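Local coordinates for 3-polyprenyl-4-hydroxybenzoate decarboxylase and related decarboxylases (Pelotomaculum thermopropionicum, PDB 6H6X), which probably decarboxylates aromatic acids reversibly as a UbiD-family enzyme (HmfF), using a prenylated flavin cofactor bound together with manganese and potassium ions, at residues 241-252 with 268-279. The protein carries 8 engineered substitutions. Residues are numbered along the deposited sequence; the frame is centred on the assembly and turned at random.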
ATOM      1  N   VAL B 241      11.373 -30.604  22.033  1.00 38.08           N
ATOM      2  CA  VAL B 241      12.365 -29.947  22.874  1.00 38.92           C
ATOM      3  C   VAL B 241      13.717 -30.506  22.557  1.00 38.85           C
ATOM      4  O   VAL B 241      13.888 -31.716  22.478  1.00 44.05           O
ATOM      5  CB  VAL B 241      12.091 -30.123  24.383  1.00 37.62           C
ATOM      6  CG1 VAL B 241      13.317 -29.804  25.240  1.00 34.04           C
ATOM      7  CG2 VAL B 241      10.893 -29.290  24.803  1.00 37.74           C
ATOM      8  N   ILE B 242      14.684 -29.618  22.396  1.00 41.95           N
ATOM      9  CA  ILE B 242      16.048 -29.986  22.144  1.00 44.05           C
ATOM     10  C   ILE B 242      16.813 -29.391  23.292  1.00 41.90           C
ATOM     11  O   ILE B 242      16.817 -28.185  23.491  1.00 48.66           O
ATOM     12  CB  ILE B 242      16.537 -29.468  20.767  1.00 44.96           C
ATOM     13  CG1 ILE B 242      15.729 -30.124  19.643  1.00 45.36           C
ATOM     14  CG2 ILE B 242      18.009 -29.728  20.573  1.00 44.94           C
ATOM     15  CD1 ILE B 242      15.878 -29.361  18.335  1.00 49.77           C
ATOM     16  N   GLU B 243      17.480 -30.264  24.039  1.00 48.74           N
ATOM     17  CA  GLU B 243      18.298 -29.914  25.201  1.00 51.06           C
ATOM     18  C   GLU B 243      19.756 -29.861  24.809  1.00 51.62           C
ATOM     19  O   GLU B 243      20.208 -30.652  24.001  1.00 59.09           O
ATOM     20  CB  GLU B 243      18.099 -30.966  26.289  1.00 54.02           C
ATOM     21  CG  GLU B 243      16.633 -31.238  26.657  1.00 56.77           C
ATOM     22  CD  GLU B 243      16.443 -32.266  27.758  1.00 57.48           C
ATOM     23  OE1 GLU B 243      17.468 -32.728  28.330  1.00 70.79           O
ATOM     24  OE2 GLU B 243      15.258 -32.611  28.057  1.00 60.16           O
ATOM     25  N   GLY B 244      20.502 -28.935  25.381  1.00 53.47           N
ATOM     26  CA  GLY B 244      21.911 -28.886  25.096  1.00 50.83           C
ATOM     27  C   GLY B 244      22.669 -27.841  25.846  1.00 53.16           C
ATOM     28  O   GLY B 244      22.241 -27.340  26.898  1.00 55.57           O
ATOM     29  N   LYS B 245      23.817 -27.486  25.299  1.00 66.46           N
ATOM     30  CA  LYS B 245      24.648 -26.484  25.950  1.00 69.27           C
ATOM     31  C   LYS B 245      25.459 -25.700  24.947  1.00 62.78           C
ATOM     32  O   LYS B 245      25.862 -26.231  23.916  1.00 66.34           O
ATOM     33  CB  LYS B 245      25.533 -27.160  26.989  1.00 80.09           C
ATOM     34  CG  LYS B 245      26.421 -28.261  26.443  1.00 94.15           C
ATOM     35  CD  LYS B 245      26.891 -29.227  27.537  1.00112.40           C
ATOM     36  CE  LYS B 245      27.409 -30.542  26.941  1.00122.12           C
ATOM     37  NZ  LYS B 245      28.152 -31.406  27.903  1.00120.55           N
ATOM     38  N   ILE B 246      25.657 -24.425  25.235  1.00 64.68           N
ATOM     39  CA  ILE B 246      26.485 -23.591  24.396  1.00 66.10           C
ATOM     40  C   ILE B 246      27.922 -23.777  24.927  1.00 68.79           C
ATOM     41  O   ILE B 246      28.168 -23.597  26.112  1.00 64.32           O
ATOM     42  CB  ILE B 246      26.065 -22.111  24.424  1.00 67.02           C
ATOM     43  CG1 ILE B 246      24.553 -21.920  24.210  1.00 62.68           C
ATOM     44  CG2 ILE B 246      26.817 -21.336  23.337  1.00 65.80           C
ATOM     45  CD1 ILE B 246      24.129 -20.490  24.467  1.00 60.70           C
ATOM     46  N   LEU B 247      28.849 -24.144  24.052  1.00 78.82           N
ATOM     47  CA  LEU B 247      30.182 -24.580  24.473  1.00 79.89           C
ATOM     48  C   LEU B 247      31.068 -23.387  24.766  1.00 85.84           C
ATOM     49  O   LEU B 247      31.117 -22.442  23.972  1.00 88.55           O
ATOM     50  CB  LEU B 247      30.836 -25.443  23.394  1.00 86.22           C
ATOM     51  CG  LEU B 247      30.080 -26.728  23.021  1.00 87.19           C
ATOM     52  CD1 LEU B 247      30.787 -27.486  21.900  1.00 92.92           C
ATOM     53  CD2 LEU B 247      29.880 -27.629  24.228  1.00 85.00           C
ATOM     54  N   PRO B 248      31.789 -23.422  25.906  1.00102.97           N
ATOM     55  CA  PRO B 248      32.642 -22.255  26.236  1.00101.64           C
ATOM     56  C   PRO B 248      33.825 -22.112  25.259  1.00 99.76           C
ATOM     57  O   PRO B 248      34.431 -23.116  24.890  1.00 94.40           O
ATOM     58  CB  PRO B 248      33.114 -22.558  27.661  1.00 95.90           C
ATOM     59  CG  PRO B 248      33.116 -24.051  27.744  1.00 97.64           C
ATOM     60  CD  PRO B 248      32.083 -24.582  26.772  1.00 96.18           C
ATOM     61  N   GLY B 249      34.095 -20.897  24.788  1.00 98.18           N
ATOM     62  CA  GLY B 249      35.237 -20.644  23.911  1.00 98.17           C
ATOM     63  C   GLY B 249      35.091 -21.033  22.443  1.00102.00           C
ATOM     64  O   GLY B 249      35.631 -20.342  21.571  1.00114.46           O
ATOM     65  N   VAL B 250      34.352 -22.093  22.136  1.00 95.63           N
ATOM     66  CA  VAL B 250      34.267 -22.543  20.754  1.00 87.89           C
ATOM     67  C   VAL B 250      33.569 -21.487  19.886  1.00 87.76           C
ATOM     68  O   VAL B 250      32.576 -20.846  20.295  1.00 95.98           O
ATOM     69  CB  VAL B 250      33.524 -23.895  20.624  1.00 86.54           C
ATOM     70  CG1 VAL B 250      33.427 -24.316  19.160  1.00 84.62           C
ATOM     71  CG2 VAL B 250      34.230 -24.959  21.437  1.00 83.38           C
ATOM     72  N   ARG B 251      34.127 -21.309  18.692  1.00 88.70           N
ATOM     73  CA  ARG B 251      33.585 -20.429  17.651  1.00 87.65           C
ATOM     74  C   ARG B 251      33.703 -21.160  16.338  1.00 81.75           C
ATOM     75  O   ARG B 251      34.789 -21.610  15.982  1.00 92.05           O
ATOM     76  CB  ARG B 251      34.353 -19.114  17.575  1.00 79.91           C
ATOM     77  CG  ARG B 251      34.240 -18.257  18.825  1.00 80.03           C
ATOM     78  CD  ARG B 251      32.811 -17.737  18.982  1.00 85.42           C
ATOM     79  NE  ARG B 251      32.711 -16.799  20.105  1.00 76.84           N
ATOM     80  CZ  ARG B 251      32.539 -17.142  21.379  1.00 67.49           C
ATOM     81  NH1 ARG B 251      32.429 -18.420  21.740  1.00 72.07           N
ATOM     82  NH2 ARG B 251      32.496 -16.193  22.308  1.00 62.95           N
ATOM     83  N   GLU B 252      32.575 -21.327  15.647  1.00 81.15           N
ATOM     84  CA  GLU B 252      32.536 -21.911  14.302  1.00 82.84           C
ATOM     85  C   GLU B 252      31.706 -21.041  13.407  1.00 92.06           C
ATOM     86  O   GLU B 252      30.868 -20.272  13.885  1.00 89.61           O
ATOM     87  CB  GLU B 252      31.980 -23.332  14.328  1.00 86.90           C
ATOM     88  CG  GLU B 252      32.941 -24.289  15.042  1.00 95.82           C
ATOM     89  CD  GLU B 252      32.413 -25.702  15.235  1.00103.70           C
ATOM     90  OE1 GLU B 252      31.296 -26.048  14.771  1.00103.20           O
ATOM     91  OE2 GLU B 252      33.136 -26.481  15.891  1.00107.50           O
ATOM     92  N   ALA B 268      30.020 -15.535   9.867  1.00 85.11           N
ATOM     93  CA  ALA B 268      31.107 -15.207  10.798  1.00 84.19           C
ATOM     94  C   ALA B 268      31.275 -16.301  11.876  1.00 93.69           C
ATOM     95  O   ALA B 268      30.383 -17.151  12.035  1.00 78.30           O
ATOM     96  CB  ALA B 268      30.874 -13.844  11.450  1.00 77.45           C
ATOM     97  N   PRO B 269      32.414 -16.287  12.609  1.00110.67           N
ATOM     98  CA  PRO B 269      32.604 -17.258  13.711  1.00108.23           C
ATOM     99  C   PRO B 269      31.724 -16.956  14.943  1.00 91.68           C
ATOM    100  O   PRO B 269      31.770 -15.843  15.490  1.00 79.75           O
ATOM    101  CB  PRO B 269      34.107 -17.112  14.063  1.00117.39           C
ATOM    102  CG  PRO B 269      34.730 -16.354  12.938  1.00117.25           C
ATOM    103  CD  PRO B 269      33.643 -15.496  12.368  1.00117.75           C
ATOM    104  N   ARG B 270      30.957 -17.954  15.389  1.00 93.19           N
ATOM    105  CA  ARG B 270      29.903 -17.764  16.400  1.00 79.07           C
ATOM    106  C   ARG B 270      29.776 -18.959  17.329  1.00 72.94           C
ATOM    107  O   ARG B 270      30.335 -20.028  17.046  1.00 70.44           O
ATOM    108  CB  ARG B 270      28.563 -17.502  15.686  1.00 78.44           C
ATOM    109  CG  ARG B 270      28.474 -16.068  15.178  1.00 79.02           C
ATOM    110  CD  ARG B 270      27.221 -15.733  14.419  1.00 77.48           C
ATOM    111  NE  ARG B 270      27.364 -14.403  13.839  1.00 73.62           N
ATOM    112  CZ  ARG B 270      27.253 -14.100  12.544  1.00 73.70           C
ATOM    113  NH1 ARG B 270      26.973 -15.016  11.609  1.00 72.22           N
ATOM    114  NH2 ARG B 270      27.413 -12.836  12.180  1.00 78.53           N
ATOM    115  N   PRO B 271      29.014 -18.810  18.432  1.00 62.39           N
ATOM    116  CA  PRO B 271      28.949 -19.940  19.357  1.00 54.45           C
ATOM    117  C   PRO B 271      28.300 -21.155  18.777  1.00 57.41           C
ATOM    118  O   PRO B 271      27.692 -21.113  17.706  1.00 61.61           O
ATOM    119  CB  PRO B 271      28.154 -19.394  20.527  1.00 57.67           C
ATOM    120  CG  PRO B 271      28.545 -17.958  20.546  1.00 62.45           C
ATOM    121  CD  PRO B 271      28.606 -17.561  19.092  1.00 59.49           C
ATOM    122  N   VAL B 272      28.441 -22.246  19.511  1.00 63.84           N
ATOM    123  CA  VAL B 272      28.001 -23.561  19.076  1.00 62.34           C
ATOM    124  C   VAL B 272      27.234 -24.237  20.224  1.00 57.44           C
ATOM    125  O   VAL B 272      27.626 -24.150  21.352  1.00 59.20           O
ATOM    126  CB  VAL B 272      29.218 -24.426  18.678  1.00 62.09           C
ATOM    127  CG1 VAL B 272      28.798 -25.834  18.306  1.00 60.73           C
ATOM    128  CG2 VAL B 272      29.941 -23.785  17.501  1.00 72.69           C
ATOM    129  N   VAL B 273      26.143 -24.904  19.899  1.00 53.67           N
ATOM    130  CA  VAL B 273      25.365 -25.661  20.821  1.00 61.00           C
ATOM    131  C   VAL B 273      25.619 -27.113  20.500  1.00 58.46           C
ATOM    132  O   VAL B 273      25.446 -27.512  19.353  1.00 60.77           O
ATOM    133  CB  VAL B 273      23.835 -25.408  20.625  1.00 59.11           C
ATOM    134  CG1 VAL B 273      22.997 -26.352  21.487  1.00 58.68           C
ATOM    135  CG2 VAL B 273      23.484 -23.964  20.945  1.00 61.08           C
ATOM    136  N   GLU B 274      26.014 -27.888  21.508  1.00 65.25           N
ATOM    137  CA  GLU B 274      26.018 -29.355  21.444  1.00 66.86           C
ATOM    138  C   GLU B 274      24.705 -29.844  22.033  1.00 65.27           C
ATOM    139  O   GLU B 274      24.343 -29.469  23.153  1.00 69.09           O
ATOM    140  CB  GLU B 274      27.196 -29.927  22.251  1.00 76.80           C
ATOM    141  CG  GLU B 274      27.193 -31.450  22.445  1.00 85.58           C
ATOM    142  CD  GLU B 274      28.502 -31.999  23.060  1.00 94.09           C
ATOM    143  OE1 GLU B 274      28.443 -32.695  24.108  1.00 99.38           O
ATOM    144  OE2 GLU B 274      29.601 -31.748  22.507  1.00 88.85           O
ATOM    145  N   VAL B 275      24.011 -30.718  21.317  1.00 63.05           N
ATOM    146  CA  VAL B 275      22.721 -31.208  21.788  1.00 66.96           C
ATOM    147  C   VAL B 275      22.906 -32.544  22.512  1.00 74.73           C
ATOM    148  O   VAL B 275      23.580 -33.455  22.000  1.00 79.03           O
ATOM    149  CB  VAL B 275      21.589 -31.165  20.711  1.00 62.91           C
ATOM    150  CG1 VAL B 275      22.052 -30.600  19.393  1.00 66.31           C
ATOM    151  CG2 VAL B 275      20.822 -32.473  20.530  1.00 67.46           C
ATOM    152  N   THR B 276      22.331 -32.613  23.719  1.00 71.35           N
ATOM    153  CA  THR B 276      22.436 -33.768  24.606  1.00 63.82           C
ATOM    154  C   THR B 276      21.155 -34.592  24.708  1.00 61.27           C
ATOM    155  O   THR B 276      21.183 -35.687  25.248  1.00 66.63           O
ATOM    156  CB  THR B 276      22.882 -33.335  25.999  1.00 66.63           C
ATOM    157  OG1 THR B 276      21.940 -32.410  26.556  1.00 77.74           O
ATOM    158  CG2 THR B 276      24.259 -32.646  25.917  1.00 69.32           C
ATOM    159  N   ALA B 277      20.049 -34.100  24.153  1.00 56.02           N
ATOM    160  CA  ALA B 277      18.823 -34.862  24.092  1.00 46.38           C
ATOM    161  C   ALA B 277      17.748 -34.150  23.292  1.00 49.27           C
ATOM    162  O   ALA B 277      17.782 -32.943  23.145  1.00 54.62           O
ATOM    163  CB  ALA B 277      18.293 -35.129  25.507  1.00 55.01           C
ATOM    164  N   VAL B 278      16.766 -34.919  22.846  1.00 48.02           N
ATOM    165  CA  VAL B 278      15.641 -34.450  22.127  1.00 47.09           C
ATOM    166  C   VAL B 278      14.457 -35.176  22.685  1.00 47.37           C
ATOM    167  O   VAL B 278      14.509 -36.359  22.772  1.00 51.02           O
ATOM    168  CB  VAL B 278      15.716 -34.818  20.618  1.00 52.06           C
ATOM    169  CG1 VAL B 278      14.403 -34.490  19.911  1.00 52.76           C
ATOM    170  CG2 VAL B 278      16.875 -34.105  19.940  1.00 56.14           C
ATOM    171  N   THR B 279      13.367 -34.477  23.020  1.00 49.66           N
ATOM    172  CA  THR B 279      12.110 -35.129  23.404  1.00 47.82           C
ATOM    173  C   THR B 279      11.004 -34.537  22.599  1.00 44.40           C
ATOM    174  O   THR B 279      11.045 -33.363  22.205  1.00 56.63           O
ATOM    175  CB  THR B 279      11.776 -35.005  24.942  1.00 50.05           C
ATOM    176  OG1 THR B 279      11.277 -33.700  25.261  1.00 53.61           O
ATOM    177  CG2 THR B 279      13.013 -35.238  25.805  1.00 53.71           C
TER
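Val241 to Ile246 pairs antiparallel with Val272 to Thr279 in the Rift-related, flavin-binding domain of this UbiD enzyme, and a classic beta bulge shifts the register by one residue. The evidence is that Thr276 and Ala277 both face Glu243: Thr276 N donates to Glu243 O at 2.9 Å, whereas the bond from Ala277 N to that oxygen is weak at 3.5 Å. Beyond the bulge the pairing runs on to Leu247 N and Val272 O, and it resumes with two bonds between Glu252 and Arg270.

Apolar contacts line one face. Ile242, its CG2 anti to the backbone N, sets that methyl 3.9 Å from Val275 CB, while Ile246 CG2 lies 3.7 Å from Pro271 CB; Leu113 and Phe174 add to this layer.

Among polar groups, Glu243 OE1 and Thr276 OG1 both hydrogen-bond Thr229 OG1, and Glu243 OE2 is hydrogen-bonded to Glu228 N. Lys245 and Glu274 run alongside each other, but NZ and OE1 are 4.0 Å apart, too far for a salt bridge.

Bent at chi2 (-68°), Arg251 brings NH1 back to Val250 O at 2.8 Å, and NH2 forms a salt bridge with Glu178. An alanine here is likely to leave Glu178 without this cationic mate and Val250 O without its NH1 donor, and to take the guanidinium away from Pro271 CG. The proline's CG sits 4.0 Å above one face of the guanidinium, offset toward its rim.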